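Paraflagellar rod component (PDB 6XYB) is a kinetoplastid-specific protein of unknown function, probably a metal-binding component of the paraflagellar rod. Local coordinates at residues N6-A11 / T110-F115. Residues are numbered along the deposited sequence; the frame is centred on the assembly and turned at random.
Sequences NLCVSA and TTKLFF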
loop_
_atom_site.group_PDB
_atom_site.type_symbol
_atom_site.label_atom_id
_atom_site.label_comp_id
_atom_site.label_asym_id
_atom_site.label_seq_id
_atom_site.Cartn_x
_atom_site.Cartn_y
_atom_site.Cartn_z
ATOM N N ASN C 6 -6.002 -1.535 16.694
ATOM C CA ASN C 6 -5.126 -1.222 15.549
ATOM C C ASN C 6 -4.801 0.278 15.655
ATOM O O ASN C 6 -5.442 1.019 16.418
ATOM C CB ASN C 6 -5.820 -1.564 14.222
ATOM C CG ASN C 6 -5.877 -3.049 13.925
ATOM O OD1 ASN C 6 -5.053 -3.564 13.198
ATOM N ND2 ASN C 6 -6.823 -3.750 14.504
ATOM N N LEU C 7 -3.891 0.736 14.827
ATOM C CA LEU C 7 -3.464 2.131 14.784
ATOM C C LEU C 7 -3.415 2.528 13.328
ATOM O O LEU C 7 -3.015 1.726 12.464
ATOM C CB LEU C 7 -2.075 2.246 15.461
ATOM C CG LEU C 7 -1.309 3.540 15.596
ATOM C CD1 LEU C 7 -2.082 4.565 16.321
ATOM C CD2 LEU C 7 -0.037 3.177 16.335
ATOM N N CYS C 8 -3.845 3.746 13.047
ATOM C CA CYS C 8 -3.705 4.353 11.714
ATOM C C CYS C 8 -2.910 5.637 11.872
ATOM O O CYS C 8 -3.347 6.521 12.674
ATOM C CB CYS C 8 -5.052 4.636 11.052
ATOM S SG CYS C 8 -4.912 5.561 9.486
ATOM N N VAL C 9 -1.810 5.768 11.137
ATOM C CA VAL C 9 -1.082 7.036 11.100
ATOM C C VAL C 9 -1.235 7.577 9.675
ATOM O O VAL C 9 -1.050 6.850 8.685
ATOM C CB VAL C 9 0.385 6.875 11.433
ATOM C CG1 VAL C 9 1.161 8.185 11.313
ATOM C CG2 VAL C 9 0.586 6.322 12.813
ATOM N N SER C 10 -1.611 8.848 9.576
ATOM C CA SER C 10 -1.748 9.446 8.252
ATOM C C SER C 10 -0.811 10.643 8.184
ATOM O O SER C 10 -0.718 11.375 9.174
ATOM C CB SER C 10 -3.184 9.844 7.987
ATOM O OG SER C 10 -3.385 10.244 6.651
ATOM N N ALA C 11 -0.232 10.861 7.024
ATOM C CA ALA C 11 0.666 12.010 6.846
ATOM C C ALA C 11 0.303 12.663 5.508
ATOM O O ALA C 11 0.352 11.965 4.475
ATOM C CB ALA C 11 2.084 11.560 6.853
ATOM N N THR C 110 -1.149 12.235 0.400
ATOM C CA THR C 110 -1.513 11.678 1.691
ATOM C C THR C 110 -1.125 10.207 1.718
ATOM O O THR C 110 -1.579 9.505 0.800
ATOM C CB THR C 110 -3.016 11.872 1.949
ATOM O OG1 THR C 110 -3.276 13.286 1.970
ATOM C CG2 THR C 110 -3.447 11.234 3.247
ATOM N N THR C 111 -0.524 9.771 2.799
ATOM C CA THR C 111 -0.102 8.412 2.989
ATOM C C THR C 111 -0.652 7.903 4.310
ATOM O O THR C 111 -0.500 8.570 5.329
ATOM C CB THR C 111 1.398 8.292 2.939
ATOM O OG1 THR C 111 1.921 8.764 1.700
ATOM C CG2 THR C 111 1.878 6.915 3.291
ATOM N N LYS C 112 -1.214 6.715 4.285
ATOM C CA LYS C 112 -1.700 6.032 5.455
ATOM C C LYS C 112 -0.832 4.795 5.770
ATOM O O LYS C 112 -0.385 4.096 4.885
ATOM C CB LYS C 112 -3.172 5.711 5.290
ATOM C CG LYS C 112 -3.934 7.017 5.192
ATOM C CD LYS C 112 -5.358 6.953 5.427
ATOM C CE LYS C 112 -6.010 8.164 4.813
ATOM N NZ LYS C 112 -5.929 9.307 5.766
ATOM N N LEU C 113 -0.581 4.603 7.063
ATOM C CA LEU C 113 0.213 3.472 7.573
ATOM C C LEU C 113 -0.705 2.803 8.607
ATOM O O LEU C 113 -1.172 3.485 9.584
ATOM C CB LEU C 113 1.515 3.977 8.189
ATOM C CG LEU C 113 2.526 4.679 7.298
ATOM C CD1 LEU C 113 3.552 5.430 8.161
ATOM C CD2 LEU C 113 3.324 3.709 6.425
ATOM N N PHE C 114 -0.880 1.500 8.500
ATOM C CA PHE C 114 -1.767 0.782 9.429
ATOM C C PHE C 114 -0.943 -0.251 10.217
ATOM O O PHE C 114 -0.105 -0.950 9.641
ATOM C CB PHE C 114 -2.833 0.011 8.633
ATOM C CG PHE C 114 -3.769 0.888 7.875
ATOM C CD1 PHE C 114 -4.772 1.558 8.528
ATOM C CD2 PHE C 114 -3.571 1.091 6.528
ATOM C CE1 PHE C 114 -5.652 2.385 7.843
ATOM C CE2 PHE C 114 -4.481 1.891 5.819
ATOM C CZ PHE C 114 -5.480 2.556 6.487
ATOM N N PHE C 115 -1.163 -0.260 11.532
ATOM C CA PHE C 115 -0.351 -1.059 12.472
ATOM C C PHE C 115 -1.230 -1.955 13.346
ATOM O O PHE C 115 -2.394 -1.594 13.638
ATOM C CB PHE C 115 0.413 -0.167 13.431
ATOM C CG PHE C 115 1.398 0.740 12.742
ATOM C CD1 PHE C 115 0.992 1.970 12.254
ATOM C CD2 PHE C 115 2.770 0.430 12.628
ATOM C CE1 PHE C 115 1.861 2.798 11.565
ATOM C CE2 PHE C 115 3.659 1.294 11.968
ATOM C CZ PHE C 115 3.180 2.477 11.424
HETATM O O HOH W 1 2.053 11.386 2.003
#
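L7, V9 and A11 pair with F115, L113 and T111 through a full antiparallel ladder, a worked example of how the first and last strands of a chain can lie side by side at the heart of an α+β fold. Segment 6-11 runs against 110-115 in the middle of an all-antiparallel sheet, between strands 17-21 and 93-103. Each of the three residue pairs exchanges two backbone hydrogen bonds. The straightest of the six runs from V9 N to L113 O at 2.8 Å, in the carbonyl plane, with an N-H...O angle of 170°, whereas in both L7-F115 bonds the donor is tilted out of the carbonyl plane. Between these pairs, CA-H...O contacts such as C8 CA to L113 O fill in the ladder.

Apolar packing dominates the face carrying L7, V9, L113 and F115, which helix 74-90 covers, L88 touching L7, V9 and F115. V9 CG2 meets the F115 ring at CE1, 3.9 Å away, while L7 CB and F115 CB lie alongside each other at 4.0 Å.

The face with C8, S10, K112 and F114 turns instead to a second subunit, whose I85 packs on F114. Here C8 makes a sulfur-aromatic contact: with SG anti to the backbone N, the sulfur stands 4.5 Å from the centroid of the F114 ring, 44° off its normal, and comes nearest at CE1.

Polar bonding closes this face. K112 NZ forms a salt bridge with D74 of the second subunit and a hydrogen bond with its S78, tying the sheet to that subunit. A bend at chi4 (-84°) places the same ammonium nitrogen on the hydroxyl of S10, on the adjacent strand of its own chain, with K112 NZ donating to S10 OG at 2.9 Å.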